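Local coordinates for protein glycoside hydrolase family 81 (PDB 6FOP) that probably hydrolyses beta-1,3-glucans such as laminarin as an endo-acting glucanase of the cellulosome of Clostridium thermocellum, at residues A[492-497]-A[533-538]. Residues are numbered along the deposited sequence; the frame is centred on the assembly and turned at random.
Unlike the reference sequence in segment 492-497: Ala492 (reference Glu).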
loop_
_atom_site.group_PDB
_atom_site.type_symbol
_atom_site.label_atom_id
_atom_site.label_comp_id
_atom_site.label_asym_id
_atom_site.label_seq_id
_atom_site.Cartn_x
_atom_site.Cartn_y
_atom_site.Cartn_z
ATOM N N ALA A 492 -1.527 -7.090 -6.227
ATOM C CA ALA A 492 -0.690 -7.578 -7.347
ATOM C C ALA A 492 0.201 -6.410 -7.823
ATOM O O ALA A 492 1.378 -6.358 -7.480
ATOM C CB ALA A 492 -1.562 -8.191 -8.428
ATOM N N SER A 493 -0.384 -5.430 -8.511
ATOM C CA SER A 493 0.405 -4.352 -9.083
ATOM C C SER A 493 0.777 -3.258 -8.077
ATOM O O SER A 493 0.035 -2.275 -7.875
ATOM C CB SER A 493 -0.314 -3.711 -10.263
ATOM O OG SER A 493 0.529 -2.676 -10.824
ATOM N N SER A 494 1.965 -3.381 -7.483
ATOM C CA SER A 494 2.498 -2.293 -6.664
ATOM C C SER A 494 2.782 -1.033 -7.496
ATOM O O SER A 494 2.726 0.078 -6.993
ATOM C CB SER A 494 3.762 -2.708 -5.897
ATOM O OG SER A 494 4.837 -2.996 -6.775
ATOM N N SER A 495 3.108 -1.228 -8.769
ATOM C CA SER A 495 3.408 -0.098 -9.638
ATOM C C SER A 495 2.175 0.744 -9.927
ATOM O O SER A 495 2.294 1.970 -10.054
ATOM C CB SER A 495 4.109 -0.603 -10.912
ATOM O OG SER A 495 3.483 -1.778 -11.438
ATOM N N GLU A 496 0.981 0.146 -10.027
ATOM C CA GLU A 496 -0.222 0.986 -10.133
ATOM C C GLU A 496 -0.566 1.760 -8.844
ATOM O O GLU A 496 -1.139 2.845 -8.910
ATOM C CB GLU A 496 -1.445 0.222 -10.647
ATOM C CG GLU A 496 -1.401 0.014 -12.146
ATOM C CD GLU A 496 -2.657 -0.545 -12.755
ATOM O OE1 GLU A 496 -3.433 -1.198 -12.023
ATOM O OE2 GLU A 496 -2.836 -0.375 -13.988
ATOM N N ALA A 497 -0.189 1.231 -7.680
ATOM C CA ALA A 497 -0.320 1.989 -6.432
ATOM C C ALA A 497 0.649 3.184 -6.484
ATOM O O ALA A 497 0.280 4.337 -6.237
ATOM C CB ALA A 497 -0.006 1.090 -5.240
ATOM N N ASN A 533 11.300 -5.030 -0.763
ATOM C CA ASN A 533 11.307 -6.221 0.063
ATOM C C ASN A 533 10.345 -7.317 -0.375
ATOM O O ASN A 533 10.794 -8.448 -0.660
ATOM C CB ASN A 533 11.030 -5.817 1.521
ATOM C CG ASN A 533 12.221 -5.138 2.135
ATOM O OD1 ASN A 533 13.191 -5.793 2.521
ATOM N ND2 ASN A 533 12.164 -3.834 2.237
ATOM N N TYR A 534 9.051 -7.025 -0.415
ATOM C CA TYR A 534 8.027 -8.086 -0.475
ATOM C C TYR A 534 7.693 -8.511 -1.897
ATOM O O TYR A 534 7.162 -9.581 -2.099
ATOM C CB TYR A 534 6.774 -7.705 0.346
ATOM C CG TYR A 534 7.169 -7.162 1.706
ATOM C CD1 TYR A 534 7.946 -7.916 2.589
ATOM C CD2 TYR A 534 6.841 -5.878 2.074
ATOM C CE1 TYR A 534 8.388 -7.393 3.789
ATOM C CE2 TYR A 534 7.266 -5.327 3.256
ATOM C CZ TYR A 534 8.048 -6.082 4.125
ATOM O OH TYR A 534 8.494 -5.530 5.314
ATOM N N TRP A 535 7.977 -7.652 -2.875
ATOM C CA TRP A 535 7.817 -8.016 -4.296
ATOM C C TRP A 535 9.123 -8.432 -4.974
ATOM O O TRP A 535 9.172 -9.438 -5.675
ATOM C CB TRP A 535 7.152 -6.852 -5.074
ATOM C CG TRP A 535 5.645 -6.767 -4.950
ATOM C CD1 TRP A 535 4.755 -7.235 -5.816
ATOM C CD2 TRP A 535 4.871 -6.207 -3.851
ATOM N NE1 TRP A 535 3.473 -6.983 -5.408
ATOM C CE2 TRP A 535 3.512 -6.346 -4.195
ATOM C CE3 TRP A 535 5.191 -5.568 -2.647
ATOM C CZ2 TRP A 535 2.478 -5.871 -3.383
ATOM C CZ3 TRP A 535 4.157 -5.111 -1.834
ATOM C CH2 TRP A 535 2.821 -5.293 -2.195
ATOM N N PHE A 536 10.195 -7.679 -4.733
ATOM C CA PHE A 536 11.467 -7.948 -5.410
ATOM C C PHE A 536 12.548 -8.593 -4.539
ATOM O O PHE A 536 13.542 -9.075 -5.085
ATOM C CB PHE A 536 12.044 -6.661 -6.006
ATOM C CG PHE A 536 11.168 -5.991 -7.033
ATOM C CD1 PHE A 536 10.527 -6.732 -8.007
ATOM C CD2 PHE A 536 11.010 -4.602 -7.051
ATOM C CE1 PHE A 536 9.720 -6.123 -8.959
ATOM C CE2 PHE A 536 10.222 -3.977 -8.029
ATOM C CZ PHE A 536 9.556 -4.749 -8.963
ATOM N N ASP A 537 12.354 -8.580 -3.208
ATOM C CA ASP A 537 13.342 -9.118 -2.244
ATOM C C ASP A 537 14.781 -8.791 -2.680
ATOM O O ASP A 537 15.632 -9.671 -2.857
ATOM C CB ASP A 537 13.155 -10.641 -2.051
ATOM C CG ASP A 537 13.972 -11.215 -0.910
ATOM O OD1 ASP A 537 14.439 -10.463 -0.053
ATOM O OD2 ASP A 537 14.103 -12.474 -0.871
ATOM N N LEU A 538 15.055 -7.499 -2.818
ATOM C CA LEU A 538 16.384 -7.059 -3.252
ATOM C C LEU A 538 17.508 -7.483 -2.328
ATOM O O LEU A 538 18.624 -7.713 -2.775
ATOM C CB LEU A 538 16.427 -5.543 -3.449
ATOM C CG LEU A 538 15.521 -4.918 -4.497
ATOM C CD1 LEU A 538 15.866 -3.446 -4.613
ATOM C CD2 LEU A 538 15.692 -5.596 -5.839
#
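The indole of Trp535 reaches from near the C-terminal end of helix 514-534, bonds to the backbone of Ala492 just before helix 494-511, and lays a face against Ser494, the first residue of that helix. Its NE1 donates to the carbonyl oxygen of Ala492 over 3.0 Å. The bond is bent to 138° at the hydrogen, and the oxygen is tilted out of the indole plane. Ala492 is an engineered residue; its CB is directed away from 533-538, and the backbone does the accepting. That oxygen also takes a hydrogen bond from Asn577 ND2, so two donors grip it.

Over one face of the ring sits Ser494, whose CB stands 4.2 Å from the centroid of the six-membered ring, a CH-pi contact 16° off the normal. A chi1 of 65° turns OG to its hydrogen-bond partner Asn577 OD1 while CB stays over the indole. Asn577 thus ties the two touching residues of 492-497 together. Between them, Ser493 serves as N-cap: its OG accepts from Glu496 N at 3.0 Å, capping the first turn of helix 494-511.

Helices 494-511 and 514-534 follow one another as a helical hairpin, consistent with the (alpha/alpha)6 barrel expected of the C-terminal domain of family 81. Trp535 links the far end of the second helix to the lead-in and first turn of the first, while Val555 of strand 554-556 also packs on the indole.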